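Local structure of hypothetical protein RPA3614 (Rhodopseudomonas palustris, 2HHG) at residues D86-F91 with L111-H116. The protein is of uncharacterised function but has a rhodanese-like domain, consistent with a sulfurtransferase acting between thiosulfate and cyanide. Sequence-based numbering, arbitrary orientation.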
ATOM      1  N   ASP A  86       9.668  -9.746  10.005  1.00 12.89           N
ATOM      2  CA  ASP A  86       9.129 -10.990   9.487  1.00 14.03           C
ATOM      3  C   ASP A  86       7.599 -10.968   9.585  1.00 13.84           C
ATOM      4  O   ASP A  86       7.000 -11.686  10.392  1.00 14.77           O
ATOM      5  CB  ASP A  86       9.734 -12.151  10.292  1.00 15.00           C
ATOM      6  CG  ASP A  86       9.242 -13.515   9.840  1.00 17.15           C
ATOM      7  OD1 ASP A  86       9.052 -13.716   8.623  1.00 19.97           O
ATOM      8  OD2 ASP A  86       9.059 -14.390  10.715  1.00 20.47           O
ATOM      9  N   LYS A  87       6.979 -10.131   8.753  1.00 13.23           N
ATOM     10  CA  LYS A  87       5.541  -9.869   8.803  1.00 12.87           C
ATOM     11  C   LYS A  87       4.974  -9.742   7.400  1.00 12.24           C
ATOM     12  O   LYS A  87       5.727  -9.607   6.436  1.00 12.29           O
ATOM     13  CB  LYS A  87       5.274  -8.584   9.598  1.00 12.97           C
ATOM     14  CG  LYS A  87       5.580  -8.724  11.090  1.00 14.11           C
ATOM     15  CD  LYS A  87       5.322  -7.449  11.854  1.00 16.26           C
ATOM     16  CE  LYS A  87       5.488  -7.668  13.349  1.00 18.37           C
ATOM     17  NZ  LYS A  87       5.329  -6.392  14.092  1.00 20.61           N
ATOM     18  N   LYS A  88       3.649  -9.791   7.293  1.00 11.62           N
ATOM     19  CA  LYS A  88       2.961  -9.467   6.051  1.00 11.25           C
ATOM     20  C   LYS A  88       2.749  -7.952   5.964  1.00 10.32           C
ATOM     21  O   LYS A  88       2.280  -7.328   6.916  1.00 11.08           O
ATOM     22  CB  LYS A  88       1.620 -10.209   5.946  1.00 11.56           C
ATOM     23  CG  LYS A  88       0.837  -9.867   4.672  1.00 12.04           C
ATOM     24  CD  LYS A  88      -0.401 -10.734   4.452  1.00 12.88           C
ATOM     25  CE  LYS A  88      -0.045 -12.056   3.785  1.00 13.52           C
ATOM     26  NZ  LYS A  88      -1.243 -12.798   3.297  1.00 12.31           N
ATOM     27  N   PHE A  89       3.096  -7.377   4.816  1.00  9.68           N
ATOM     28  CA  PHE A  89       2.962  -5.940   4.581  1.00  8.50           C
ATOM     29  C   PHE A  89       1.764  -5.673   3.700  1.00  8.36           C
ATOM     30  O   PHE A  89       1.707  -6.133   2.558  1.00  9.01           O
ATOM     31  CB  PHE A  89       4.247  -5.368   3.982  1.00  8.28           C
ATOM     32  CG  PHE A  89       5.387  -5.386   4.942  1.00  8.97           C
ATOM     33  CD1 PHE A  89       5.679  -4.274   5.716  1.00  9.38           C
ATOM     34  CD2 PHE A  89       6.141  -6.542   5.124  1.00  9.60           C
ATOM     35  CE1 PHE A  89       6.715  -4.304   6.638  1.00 10.06           C
ATOM     36  CE2 PHE A  89       7.183  -6.582   6.040  1.00 10.26           C
ATOM     37  CZ  PHE A  89       7.466  -5.454   6.802  1.00 10.27           C
ATOM     38  N   VAL A  90       0.795  -4.957   4.259  1.00  7.83           N
ATOM     39  CA  VAL A  90      -0.447  -4.636   3.584  1.00  7.72           C
ATOM     40  C   VAL A  90      -0.439  -3.146   3.260  1.00  7.45           C
ATOM     41  O   VAL A  90      -0.519  -2.311   4.162  1.00  8.01           O
ATOM     42  CB  VAL A  90      -1.656  -4.994   4.474  1.00  7.91           C
ATOM     43  CG1 VAL A  90      -2.965  -4.586   3.801  1.00  9.32           C
ATOM     44  CG2 VAL A  90      -1.647  -6.472   4.822  1.00  9.14           C
ATOM     45  N   PHE A  91      -0.349  -2.815   1.973  1.00  7.38           N
ATOM     46  CA  PHE A  91      -0.252  -1.423   1.536  1.00  7.11           C
ATOM     47  C   PHE A  91      -1.624  -0.877   1.224  1.00  7.18           C
ATOM     48  O   PHE A  91      -2.476  -1.596   0.712  1.00  7.79           O
ATOM     49  CB  PHE A  91       0.641  -1.325   0.293  1.00  7.69           C
ATOM     50  CG  PHE A  91       2.059  -1.749   0.541  1.00  7.23           C
ATOM     51  CD1 PHE A  91       3.007  -0.827   0.973  1.00  7.80           C
ATOM     52  CD2 PHE A  91       2.448  -3.078   0.368  1.00  8.25           C
ATOM     53  CE1 PHE A  91       4.316  -1.220   1.224  1.00  8.21           C
ATOM     54  CE2 PHE A  91       3.753  -3.475   0.616  1.00  8.06           C
ATOM     55  CZ  PHE A  91       4.690  -2.542   1.043  1.00  8.50           C
ATOM     56  N   LEU A 111      10.478  -8.157  -0.775  1.00  8.71           N
ATOM     57  CA  LEU A 111       9.614  -8.101   0.409  1.00  8.82           C
ATOM     58  C   LEU A 111       8.512  -9.151   0.264  1.00  9.11           C
ATOM     59  O   LEU A 111       7.901  -9.256  -0.795  1.00  9.50           O
ATOM     60  CB  LEU A 111       9.000  -6.712   0.584  1.00  8.55           C
ATOM     61  CG  LEU A 111       8.536  -6.343   2.002  1.00  8.61           C
ATOM     62  CD1 LEU A 111       9.721  -6.112   2.915  1.00  9.31           C
ATOM     63  CD2 LEU A 111       7.651  -5.105   2.001  1.00  8.66           C
ATOM     64  N   LYS A 112       8.269  -9.922   1.321  1.00 10.27           N
ATOM     65  CA  LYS A 112       7.332 -11.054   1.257  1.00 11.31           C
ATOM     66  C   LYS A 112       6.810 -11.370   2.648  1.00 10.68           C
ATOM     67  O   LYS A 112       7.587 -11.373   3.595  1.00 10.42           O
ATOM     68  CB  LYS A 112       8.042 -12.325   0.767  1.00 12.98           C
ATOM     69  CG  LYS A 112       8.454 -12.398  -0.676  1.00 17.00           C
ATOM     70  CD  LYS A 112       9.143 -13.735  -0.933  1.00 21.01           C
ATOM     71  CE  LYS A 112       9.884 -13.763  -2.258  1.00 22.51           C
ATOM     72  NZ  LYS A 112      10.996 -12.779  -2.298  1.00 24.05           N
ATOM     73  N   PRO A 113       5.510 -11.685   2.783  1.00 10.28           N
ATOM     74  CA  PRO A 113       4.445 -11.562   1.799  1.00 10.02           C
ATOM     75  C   PRO A 113       3.864 -10.149   1.796  1.00  9.53           C
ATOM     76  O   PRO A 113       3.921  -9.462   2.818  1.00  9.62           O
ATOM     77  CB  PRO A 113       3.408 -12.571   2.295  1.00 10.25           C
ATOM     78  CG  PRO A 113       3.587 -12.588   3.770  1.00 10.79           C
ATOM     79  CD  PRO A 113       5.025 -12.263   4.050  1.00 10.45           C
ATOM     80  N   VAL A 114       3.320  -9.726   0.659  1.00  8.88           N
ATOM     81  CA  VAL A 114       2.711  -8.406   0.564  1.00  8.99           C
ATOM     82  C   VAL A 114       1.287  -8.508   0.044  1.00  8.54           C
ATOM     83  O   VAL A 114       0.908  -9.503  -0.596  1.00  8.61           O
ATOM     84  CB  VAL A 114       3.518  -7.418  -0.332  1.00  8.90           C
ATOM     85  CG1 VAL A 114       4.969  -7.314   0.117  1.00  9.70           C
ATOM     86  CG2 VAL A 114       3.457  -7.813  -1.787  1.00  9.09           C
ATOM     87  N   ALA A 115       0.510  -7.463   0.304  1.00  8.25           N
ATOM     88  CA  ALA A 115      -0.844  -7.366  -0.196  1.00  8.35           C
ATOM     89  C   ALA A 115      -1.225  -5.905  -0.280  1.00  8.45           C
ATOM     90  O   ALA A 115      -0.506  -5.036   0.214  1.00  8.61           O
ATOM     91  CB  ALA A 115      -1.800  -8.116   0.717  1.00  8.58           C
ATOM     92  N   HIS A 116      -2.357  -5.626  -0.904  1.00  8.57           N
ATOM     93  CA  HIS A 116      -2.933  -4.298  -0.819  1.00  8.85           C
ATOM     94  C   HIS A 116      -4.435  -4.410  -0.574  1.00  8.67           C
ATOM     95  O   HIS A 116      -5.015  -5.485  -0.741  1.00  9.11           O
ATOM     96  CB  HIS A 116      -2.569  -3.435  -2.037  1.00  9.21           C
ATOM     97  CG  HIS A 116      -3.488  -3.590  -3.203  1.00  9.69           C
ATOM     98  ND1 HIS A 116      -3.748  -4.798  -3.815  1.00 11.28           N
ATOM     99  CD2 HIS A 116      -4.192  -2.661  -3.886  1.00  9.25           C
ATOM    100  CE1 HIS A 116      -4.589  -4.605  -4.815  1.00 10.87           C
ATOM    101  NE2 HIS A 116      -4.875  -3.318  -4.878  1.00 13.25           N
TER
HETATM  102  O   HOH W   1       7.450 -12.992   6.554  1.00 36.39           O
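In the beta-alpha-beta crossover of this rhodanese-like domain, F89 and F91 of strand 88-92 meet L111 and V114, which enter and begin strand 114-117 after helix 97-109. Three backbone hydrogen bonds set the parallel register: F89 N to P113 O (3.0 Å), A115 N to F89 O (2.9 Å) and F91 N to A115 O (2.8 Å). A115 O also receives the CA-H of V90. On the face that carries F89, V114 and F91, L111 lays CD2 over the F89 ring, 4.1 Å from its centroid, in a CH-pi contact, the two side chains crossing at about a right angle. The same methyl reaches the rim of F91, 4.0 Å from CZ, while V114 CG1 sits 4.1 Å from F91 CE2. With CG anti to its carbonyl carbon (chi1 -63°), F91 also packs against A106 of the connecting helix, between the sheet and helix 97-109; an alanine here would probably leave V114 CG1 without its contact with CE2, take from L111 CD2 its second ring while the F89 face remains, and open a gap towards A106. Nearer the start of the strands, K88 passes its aliphatic chain across the P113 ring, where K88 CE lies 3.7 Å from P113 CG, before its ammonium group pairs with E22.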